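Local coordinates for protein rifin (Plasmodium falciparum, PDB 7JZI) that probably acts as a variant surface antigen of infected red cells, this fragment of it binding another protein, at residues I26-E29 with G30-L34; I61-D64 with T65-E69; V83-K87 with L88-P92; V99-K102 with D103-N107. All blocks are in the same frame, centred on the assembly; numbering follows the deposited sequence.

How the contacts relate
The four contacts come one after another along the chain: contact 1 near the end of helix 8-33, contact 2 on helix 56-70, contact 3 where helix 84-88 runs out, and contact 4 at the start of helix 101-127. Contacts 2, 3 and 4 gather at one end of the helical body, their centres 10 to 14 Å apart, with Arg85, Met67, Asn68 and Gln101 meeting where they join. The centre of contact 1 lies about 16 to 17 Å from the centres of the others, and it touches only contact 3, where Leu34 and Ala33 meet Val84. The disulfide Cys71-Cys82 closes the loop between helix 56-70 and helix 84-88. Contacts 3 and 4 lie at the end that meets the other protein chain.

Contact 1: residues I26-E29 with G30-L34; sequences IVIE and GLKAL
Lys32 reaches back along the helix toward Glu29 and Ile28, its amino end lying beside both side chains. Next to Glu29 it runs alongside and points the same way, and the two form a salt bridge in which NZ of Lys32 is 3.1 Å from OE1 of Glu29, weak as a hydrogen bond. The lysine leaves the backbone with CG set between its own N and carbonyl carbon (chi1 64°) and then runs extended, which carries the chain back over the preceding turn, past the carbonyl of Ile28. Glu29 answers by bending at chi2 (-88°), bringing OE1 rather than OE2 to the lysine. Ile28 meets the same lysine at an oblique crossing, its CD1 lying against the CE-NZ end, 3.6 Å from CE of Lys32, and the NZ it touches is the one that makes the salt bridge. All this happens on an outward-facing side of helix 8-33, in its last turns, where ordinary alpha-helical bonds hold the backbone: N of Gly30 to O of Ile26, N of Lys32 to O of Ile28 (3.0 Å, 167° at the hydrogen) and N of Ala33 to O of Glu29. Val27 and Leu31 are buried instead. Their side chains come near each other, but the exact placing of the Leu31 CD2 methyl is doubtful, since it stands too close to O of Val27 in the model. Both look onto helix 101-127, Val27 against Ala116 and Leu31 against Leu109.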
loop_
_atom_site.group_PDB
_atom_site.type_symbol
_atom_site.label_atom_id
_atom_site.label_comp_id
_atom_site.label_asym_id
_atom_site.label_seq_id
_atom_site.Cartn_x
_atom_site.Cartn_y
_atom_site.Cartn_z
ATOM N N ILE B 26 -3.491 -12.874 19.527
ATOM C CA ILE B 26 -3.896 -11.482 19.343
ATOM C C ILE B 26 -3.276 -10.898 18.069
ATOM O O ILE B 26 -3.918 -10.127 17.337
ATOM C CB ILE B 26 -3.600 -10.662 20.621
ATOM C CG1 ILE B 26 -2.118 -10.651 21.018
ATOM C CG2 ILE B 26 -4.476 -11.092 21.822
ATOM C CD1 ILE B 26 -1.922 -9.930 22.420
ATOM N N VAL B 27 -2.029 -11.251 17.760
ATOM C CA VAL B 27 -1.470 -10.652 16.554
ATOM C C VAL B 27 -1.961 -11.350 15.286
ATOM O O VAL B 27 -1.982 -10.730 14.218
ATOM C CB VAL B 27 0.073 -10.608 16.596
ATOM C CG1 VAL B 27 0.591 -9.892 17.857
ATOM C CG2 VAL B 27 0.696 -11.984 16.480
ATOM N N ILE B 28 -2.419 -12.606 15.357
ATOM C CA ILE B 28 -3.107 -13.128 14.169
ATOM C C ILE B 28 -4.406 -12.368 13.932
ATOM O O ILE B 28 -4.802 -12.138 12.780
ATOM C CB ILE B 28 -3.285 -14.667 14.178
ATOM C CG1 ILE B 28 -4.156 -15.273 15.292
ATOM C CG2 ILE B 28 -1.942 -15.379 14.110
ATOM C CD1 ILE B 28 -5.659 -15.325 14.996
ATOM N N GLU B 29 -5.089 -11.971 15.011
ATOM C CA GLU B 29 -6.206 -11.040 14.864
ATOM C C GLU B 29 -5.737 -9.786 14.139
ATOM O O GLU B 29 -6.421 -9.277 13.241
ATOM C CB GLU B 29 -6.796 -10.678 16.231
ATOM C CG GLU B 29 -6.986 -11.836 17.204
ATOM C CD GLU B 29 -8.327 -12.528 17.043
ATOM O OE1 GLU B 29 -8.361 -13.641 16.476
ATOM O OE2 GLU B 29 -9.348 -11.956 17.481
ATOM N N GLY B 30 -4.553 -9.295 14.512
ATOM C CA GLY B 30 -4.007 -8.110 13.860
ATOM C C GLY B 30 -3.765 -8.300 12.369
ATOM O O GLY B 30 -4.056 -7.409 11.562
ATOM N N LEU B 31 -3.251 -9.473 11.979
ATOM C CA LEU B 31 -2.916 -9.694 10.570
ATOM C C LEU B 31 -4.151 -9.928 9.721
ATOM O O LEU B 31 -4.202 -9.500 8.561
ATOM C CB LEU B 31 -1.993 -10.903 10.375
ATOM C CG LEU B 31 -0.533 -11.103 10.792
ATOM C CD1 LEU B 31 0.170 -9.772 10.627
ATOM C CD2 LEU B 31 -0.278 -11.727 12.152
ATOM N N LYS B 32 -5.155 -10.602 10.266
ATOM C CA LYS B 32 -6.383 -10.764 9.500
ATOM C C LYS B 32 -7.276 -9.529 9.537
ATOM O O LYS B 32 -8.219 -9.441 8.741
ATOM C CB LYS B 32 -7.119 -12.024 9.970
ATOM C CG LYS B 32 -7.617 -12.019 11.394
ATOM C CD LYS B 32 -7.792 -13.465 11.859
ATOM C CE LYS B 32 -8.277 -13.554 13.295
ATOM N NZ LYS B 32 -8.656 -14.952 13.659
ATOM N N ALA B 33 -6.997 -8.572 10.426
ATOM C CA ALA B 33 -7.594 -7.246 10.294
ATOM C C ALA B 33 -7.057 -6.469 9.090
ATOM O O ALA B 33 -7.806 -5.706 8.472
ATOM C CB ALA B 33 -7.365 -6.447 11.573
ATOM N N LEU B 34 -5.773 -6.627 8.760
ATOM C CA LEU B 34 -5.142 -6.063 7.567
ATOM C C LEU B 34 -5.418 -6.868 6.300
ATOM O O LEU B 34 -4.951 -6.481 5.220
ATOM C CB LEU B 34 -3.626 -6.001 7.786
ATOM C CG LEU B 34 -3.100 -5.056 8.870
ATOM C CD1 LEU B 34 -1.686 -4.629 8.558
ATOM C CD2 LEU B 34 -4.004 -3.835 9.015
#

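Contact 2: residues I61-D64 with T65-E69; sequences IAID and TEMNE
Thr65 and Glu66 both bond to the carbonyl of Ala62, one turn back. N of Glu66 lies 2.9 Å from O of Ala62, nearly in line with the C=O bond, while OG1 of Thr65 donates to the same oxygen at 3.1 Å, in the carbonyl plane and on a lone pair. A chi1 of 88° folds that hydroxyl back onto the helix, and the oxygen is thus gripped by two donors. The usual alpha-helical bonds of helix 56-70 run alongside, among them N of Asn68 to O of Asp64 at 2.8 Å. At the side-chain level, Asp64 and Asn68 meet with carboxylate and amide planes 82° apart; OD1 of Asp64 is 3.2 Å from ND2 of Asn68, but the angle is too poor for a hydrogen bond. Both lie against Gln101 of helix 101-127. On the buried face, CE of Met67, turned back by a bend at chi3, packs at 3.5 Å on CG2 of Ile63. The sulfur end of this methionine also faces Arg85, and Ile63 rests on Val36 and Leu39. Glu66 shares Leu39 with Ile63 and bonds through OE1 to OG of Ser41.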
loop_
_atom_site.group_PDB
_atom_site.type_symbol
_atom_site.label_atom_id
_atom_site.label_comp_id
_atom_site.label_asym_id
_atom_site.label_seq_id
_atom_site.Cartn_x
_atom_site.Cartn_y
_atom_site.Cartn_z
ATOM N N ILE B 61 7.543 -5.720 5.930
ATOM C CA ILE B 61 8.129 -5.187 4.700
ATOM C C ILE B 61 7.581 -5.921 3.483
ATOM O O ILE B 61 7.194 -5.294 2.488
ATOM C CB ILE B 61 9.666 -5.250 4.756
ATOM C CG1 ILE B 61 10.227 -4.195 5.716
ATOM C CG2 ILE B 61 10.254 -5.062 3.363
ATOM C CD1 ILE B 61 10.308 -4.646 7.163
ATOM N N ALA B 62 7.430 -7.243 3.586
ATOM C CA ALA B 62 6.814 -7.999 2.501
ATOM C C ALA B 62 5.395 -7.517 2.240
ATOM O O ALA B 62 5.005 -7.320 1.080
ATOM C CB ALA B 62 6.823 -9.491 2.821
ATOM N N ILE B 63 4.632 -7.262 3.312
ATOM C CA ILE B 63 3.268 -6.762 3.156
ATOM C C ILE B 63 3.265 -5.516 2.291
ATOM O O ILE B 63 2.372 -5.324 1.457
ATOM C CB ILE B 63 2.623 -6.488 4.528
ATOM C CG1 ILE B 63 2.446 -7.779 5.309
ATOM C CG2 ILE B 63 1.265 -5.870 4.359
ATOM C CD1 ILE B 63 1.476 -8.724 4.662
ATOM N N ASP B 64 4.274 -4.661 2.455
ATOM C CA ASP B 64 4.310 -3.469 1.624
ATOM C C ASP B 64 4.555 -3.853 0.173
ATOM O O ASP B 64 3.753 -3.518 -0.710
ATOM C CB ASP B 64 5.379 -2.497 2.119
ATOM C CG ASP B 64 5.313 -1.151 1.411
ATOM O OD1 ASP B 64 4.350 -0.924 0.642
ATOM O OD2 ASP B 64 6.229 -0.323 1.602
ATOM N N THR B 65 5.617 -4.629 -0.085
ATOM C CA THR B 65 5.960 -4.960 -1.466
ATOM C C THR B 65 4.764 -5.579 -2.164
ATOM O O THR B 65 4.263 -5.038 -3.160
ATOM C CB THR B 65 7.166 -5.908 -1.530
ATOM O OG1 THR B 65 6.721 -7.264 -1.446
ATOM C CG2 THR B 65 8.151 -5.624 -0.414
ATOM N N GLU B 66 4.218 -6.646 -1.575
ATOM C CA GLU B 66 3.092 -7.306 -2.213
ATOM C C GLU B 66 1.940 -6.340 -2.415
ATOM O O GLU B 66 1.399 -6.246 -3.526
ATOM C CB GLU B 66 2.627 -8.494 -1.386
ATOM C CG GLU B 66 1.530 -9.283 -2.066
ATOM C CD GLU B 66 1.786 -10.764 -2.009
ATOM O OE1 GLU B 66 2.707 -11.150 -1.264
ATOM O OE2 GLU B 66 1.063 -11.533 -2.687
ATOM N N MET B 67 1.611 -5.545 -1.388
ATOM C CA MET B 67 0.454 -4.672 -1.527
ATOM C C MET B 67 0.664 -3.696 -2.669
ATOM O O MET B 67 -0.231 -3.527 -3.510
ATOM C CB MET B 67 0.178 -3.940 -0.213
ATOM C CG MET B 67 -1.255 -3.442 -0.085
ATOM S SD MET B 67 -1.659 -2.648 1.490
ATOM C CE MET B 67 -0.830 -3.732 2.641
ATOM N N ASN B 68 1.888 -3.187 -2.776
ATOM C CA ASN B 68 2.213 -2.228 -3.856
ATOM C C ASN B 68 1.921 -2.921 -5.189
ATOM O O ASN B 68 1.284 -2.285 -6.035
ATOM C CB ASN B 68 3.625 -1.662 -3.726
ATOM C CG ASN B 68 3.764 -0.669 -2.594
ATOM O OD1 ASN B 68 4.866 -0.221 -2.291
ATOM N ND2 ASN B 68 2.658 -0.317 -1.964
ATOM N N GLU B 69 2.376 -4.166 -5.381
ATOM C CA GLU B 69 2.163 -4.825 -6.663
ATOM C C GLU B 69 0.688 -5.075 -6.926
ATOM O O GLU B 69 0.231 -4.932 -8.066
ATOM C CB GLU B 69 2.914 -6.152 -6.742
ATOM C CG GLU B 69 2.880 -6.738 -8.141
ATOM C CD GLU B 69 3.292 -8.190 -8.203
ATOM O OE1 GLU B 69 4.085 -8.611 -7.342
ATOM O OE2 GLU B 69 2.805 -8.916 -9.098
#

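Contact 3: residues V83-K87 with L88-P92; sequences VVREK and LGVIP
Val90 and Ile91 turn their branches back onto Arg85 by their first torsions. In Val90, a chi1 of -65° puts CG1 beside the backbone N and leaves CG2 to face the arginine, 3.7 Å from CB of Arg85, the two side chains crossing at about a right angle. In Ile91, CG1 likewise lies next to its own N, and a further turn at chi2 (72°) folds CD1 inward, to 3.7 Å from CB of Arg85 and 3.9 Å from N of Glu86. The return of the chain follows from Gly89, the first residue past short helix 84-88: its phi is positive (97°), a conformation that suits glycine, and its N bonds to O of Arg85 at 3.1 Å and more weakly to O of Glu86. One step earlier, N of Leu88 bonds to O of Val84, and CD1 of Leu88 packs 4.2 Å from CG1 of Val84 while the leucine leans on Ala104 and Val108 of helix 101-127. Val90 and Ile91 pack on the base of Arg85, whose extended chain runs on beyond them. Its far end bonds through NH2 to the backbone of another protein chain and makes a cation-pi contact with an aromatic side chain there.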
loop_
_atom_site.group_PDB
_atom_site.type_symbol
_atom_site.label_atom_id
_atom_site.label_comp_id
_atom_site.label_asym_id
_atom_site.label_seq_id
_atom_site.Cartn_x
_atom_site.Cartn_y
_atom_site.Cartn_z
ATOM N N VAL B 83 -8.551 -2.309 -0.008
ATOM C CA VAL B 83 -9.431 -1.411 0.795
ATOM C C VAL B 83 -8.744 -1.027 2.104
ATOM O O VAL B 83 -9.005 0.074 2.596
ATOM C CB VAL B 83 -10.812 -2.041 1.034
ATOM C CG1 VAL B 83 -10.737 -3.268 1.925
ATOM C CG2 VAL B 83 -11.815 -1.037 1.579
ATOM N N VAL B 84 -7.871 -1.875 2.632
ATOM C CA VAL B 84 -7.264 -1.606 3.967
ATOM C C VAL B 84 -6.419 -0.331 3.925
ATOM O O VAL B 84 -6.153 0.233 4.993
ATOM C CB VAL B 84 -6.469 -2.812 4.495
ATOM C CG1 VAL B 84 -5.020 -2.789 4.044
ATOM C CG2 VAL B 84 -6.550 -2.911 6.008
ATOM N N ARG B 85 -6.021 0.114 2.739
ATOM C CA ARG B 85 -5.131 1.291 2.643
ATOM C C ARG B 85 -5.817 2.491 3.292
ATOM O O ARG B 85 -5.121 3.284 3.932
ATOM C CB ARG B 85 -4.812 1.581 1.178
ATOM C CG ARG B 85 -3.529 0.943 0.671
ATOM C CD ARG B 85 -3.362 1.213 -0.810
ATOM N NE ARG B 85 -2.012 0.930 -1.266
ATOM C CZ ARG B 85 -1.632 0.949 -2.534
ATOM N NH1 ARG B 85 -0.379 0.684 -2.853
ATOM N NH2 ARG B 85 -2.504 1.233 -3.480
ATOM N N GLU B 86 -7.131 2.623 3.139
ATOM C CA GLU B 86 -7.824 3.826 3.665
ATOM C C GLU B 86 -7.616 3.888 5.172
ATOM O O GLU B 86 -7.393 4.988 5.693
ATOM C CB GLU B 86 -9.317 3.748 3.372
ATOM C CG GLU B 86 -9.657 3.842 1.898
ATOM C CD GLU B 86 -11.129 3.630 1.592
ATOM O OE1 GLU B 86 -11.830 3.049 2.441
ATOM O OE2 GLU B 86 -11.571 4.053 0.507
ATOM N N LYS B 87 -7.698 2.744 5.838
ATOM C CA LYS B 87 -7.482 2.688 7.301
ATOM C C LYS B 87 -6.041 3.082 7.605
ATOM O O LYS B 87 -5.818 3.736 8.626
ATOM C CB LYS B 87 -7.846 1.289 7.796
ATOM C CG LYS B 87 -9.111 0.720 7.168
ATOM C CD LYS B 87 -9.553 -0.605 7.745
ATOM C CE LYS B 87 -10.822 -1.122 7.101
ATOM N NZ LYS B 87 -11.328 -2.343 7.771
ATOM N N LEU B 88 -5.106 2.672 6.755
ATOM C CA LEU B 88 -3.672 2.968 6.984
ATOM C C LEU B 88 -3.448 4.475 6.934
ATOM O O LEU B 88 -2.533 4.950 7.608
ATOM C CB LEU B 88 -2.825 2.234 5.946
ATOM C CG LEU B 88 -2.749 0.716 6.095
ATOM C CD1 LEU B 88 -2.079 0.094 4.882
ATOM C CD2 LEU B 88 -2.003 0.334 7.363
ATOM N N GLY B 89 -4.253 5.194 6.158
ATOM C CA GLY B 89 -4.134 6.660 6.125
ATOM C C GLY B 89 -3.299 7.132 4.962
ATOM O O GLY B 89 -3.010 8.326 4.900
ATOM N N VAL B 90 -2.970 6.232 4.047
ATOM C CA VAL B 90 -2.092 6.572 2.898
ATOM C C VAL B 90 -2.919 7.209 1.789
ATOM O O VAL B 90 -2.329 7.563 0.769
ATOM C CB VAL B 90 -1.345 5.325 2.405
ATOM C CG1 VAL B 90 -0.393 4.805 3.466
ATOM C CG2 VAL B 90 -2.310 4.233 1.985
ATOM N N ILE B 91 -4.227 7.341 1.973
ATOM C CA ILE B 91 -5.026 8.071 0.950
ATOM C C ILE B 91 -4.941 9.555 1.326
ATOM O O ILE B 91 -5.316 9.885 2.457
ATOM C CB ILE B 91 -6.454 7.527 0.790
ATOM C CG1 ILE B 91 -6.497 6.333 -0.166
ATOM C CG2 ILE B 91 -7.396 8.622 0.320
ATOM C CD1 ILE B 91 -5.907 5.065 0.394
ATOM N N PRO B 92 -4.430 10.467 0.466
ATOM C CA PRO B 92 -4.167 11.849 0.874
ATOM C C PRO B 92 -5.279 12.823 0.542
ATOM O O PRO B 92 -5.788 12.868 -0.583
ATOM C CB PRO B 92 -2.892 12.181 0.098
ATOM C CG PRO B 92 -3.038 11.383 -1.180
ATOM C CD PRO B 92 -3.904 10.177 -0.877
#

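Contact 4: residues V99-K102 with D103-N107; sequences VKQK and DAITN. With PT (platinum (II) ion), chain E.
Helix 101-127 begins here, with Lys100 at its N-cap position and its amine on a platinum ion that Met98 also binds. NZ of Lys100 sits 2.3 Å from the metal, at the end of a chain bent at chi2. CE appears almost as near, which leaves the local geometry doubtful. The backbone O of Lys100 opens the helical bonding by taking N of Ala104 at 3.1 Å. Asp103, in the first turn, reaches back toward the same residue: its OD2 is 3.9 Å from CB of Lys100, a van der Waals contact made as the two side chains pass over each other. On another face Gln101 and Ile105 run side by side in the same direction, CG of the glutamine 3.9 Å from CD1 of the isoleucine. This face is buried, and Gln101 looks onto helix 56-70, onto Arg85, and onto an aromatic side chain of another protein chain. Thr106 folds its hydroxyl over the backbone, a chi1 of 43° tucking OG1 back toward the preceding turn. There OG1 of Thr106 lies 2.8 Å from O of Lys102 and 2.7 Å from O of Asp103, and its single proton cannot be assigned to either. N of Thr106 also bonds to O of Lys102 at 2.9 Å. The carboxylate of Asp103 near the N-terminal end of the helix would be expected to interact favourably with the helix dipole, and platinum on the lysine nitrogen implies that this amine has probably given up a proton.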
loop_
_atom_site.group_PDB
_atom_site.type_symbol
_atom_site.label_atom_id
_atom_site.label_comp_id
_atom_site.label_asym_id
_atom_site.label_seq_id
_atom_site.Cartn_x
_atom_site.Cartn_y
_atom_site.Cartn_z
ATOM N N VAL B 99 2.422 10.104 3.777
ATOM C CA VAL B 99 2.520 9.101 4.823
ATOM C C VAL B 99 2.905 7.794 4.153
ATOM O O VAL B 99 2.162 7.290 3.306
ATOM C CB VAL B 99 1.212 8.968 5.622
ATOM C CG1 VAL B 99 0.016 8.887 4.695
ATOM C CG2 VAL B 99 1.279 7.741 6.529
ATOM N N LYS B 100 4.077 7.266 4.493
ATOM C CA LYS B 100 4.577 6.097 3.786
ATOM C C LYS B 100 3.825 4.843 4.207
ATOM O O LYS B 100 3.527 4.641 5.389
ATOM C CB LYS B 100 6.073 5.906 4.046
ATOM C CG LYS B 100 6.963 7.066 3.604
ATOM C CD LYS B 100 7.020 7.122 2.077
ATOM C CE LYS B 100 7.226 8.529 1.536
ATOM N NZ LYS B 100 7.253 8.499 0.047
ATOM N N GLN B 101 3.481 4.003 3.239
ATOM C CA GLN B 101 2.686 2.794 3.556
ATOM C C GLN B 101 3.484 1.915 4.514
ATOM O O GLN B 101 2.921 1.503 5.531
ATOM C CB GLN B 101 2.311 2.075 2.264
ATOM C CG GLN B 101 1.497 0.810 2.454
ATOM C CD GLN B 101 1.116 0.270 1.102
ATOM O OE1 GLN B 101 1.222 -0.921 0.833
ATOM N NE2 GLN B 101 0.701 1.162 0.220
ATOM N N LYS B 102 4.748 1.648 4.199
ATOM C CA LYS B 102 5.511 0.744 5.048
ATOM C C LYS B 102 5.543 1.242 6.483
ATOM O O LYS B 102 5.478 0.440 7.421
ATOM C CB LYS B 102 6.925 0.581 4.479
ATOM C CG LYS B 102 7.935 -0.202 5.322
ATOM C CD LYS B 102 8.780 0.701 6.205
ATOM C CE LYS B 102 9.879 -0.091 6.889
ATOM N NZ LYS B 102 9.432 -0.689 8.172
ATOM N N ASP B 103 5.594 2.561 6.676
ATOM C CA ASP B 103 5.594 3.089 8.034
ATOM C C ASP B 103 4.256 2.841 8.715
ATOM O O ASP B 103 4.218 2.459 9.890
ATOM C CB ASP B 103 5.934 4.578 8.022
ATOM C CG ASP B 103 7.427 4.830 7.939
ATOM O OD1 ASP B 103 8.211 3.923 8.303
ATOM O OD2 ASP B 103 7.817 5.932 7.504
ATOM N N ALA B 104 3.150 3.008 7.983
ATOM C CA ALA B 104 1.836 2.741 8.559
ATOM C C ALA B 104 1.670 1.265 8.897
ATOM O O ALA B 104 1.114 0.919 9.948
ATOM C CB ALA B 104 0.741 3.195 7.595
ATOM N N ILE B 105 2.169 0.381 8.032
ATOM C CA ILE B 105 2.082 -1.048 8.309
ATOM C C ILE B 105 2.894 -1.392 9.551
ATOM O O ILE B 105 2.444 -2.150 10.422
ATOM C CB ILE B 105 2.542 -1.848 7.077
ATOM C CG1 ILE B 105 1.663 -1.510 5.872
ATOM C CG2 ILE B 105 2.486 -3.334 7.343
ATOM C CD1 ILE B 105 1.905 -2.390 4.677
ATOM N N THR B 106 4.090 -0.818 9.668
ATOM C CA THR B 106 4.916 -1.077 10.841
ATOM C C THR B 106 4.284 -0.516 12.114
ATOM O O THR B 106 4.441 -1.100 13.186
ATOM C CB THR B 106 6.334 -0.534 10.638
ATOM O OG1 THR B 106 6.284 0.763 10.032
ATOM C CG2 THR B 106 7.157 -1.485 9.762
ATOM N N ASN B 107 3.571 0.612 12.031
ATOM C CA ASN B 107 2.904 1.113 13.236
ATOM C C ASN B 107 1.719 0.235 13.630
ATOM O O ASN B 107 1.508 -0.035 14.824
ATOM C CB ASN B 107 2.421 2.554 13.039
ATOM C CG ASN B 107 3.555 3.542 12.797
ATOM O OD1 ASN B 107 3.614 4.187 11.751
ATOM N ND2 ASN B 107 4.440 3.686 13.774
HETATM PT PT PT E . 7.387 10.726 0.478
#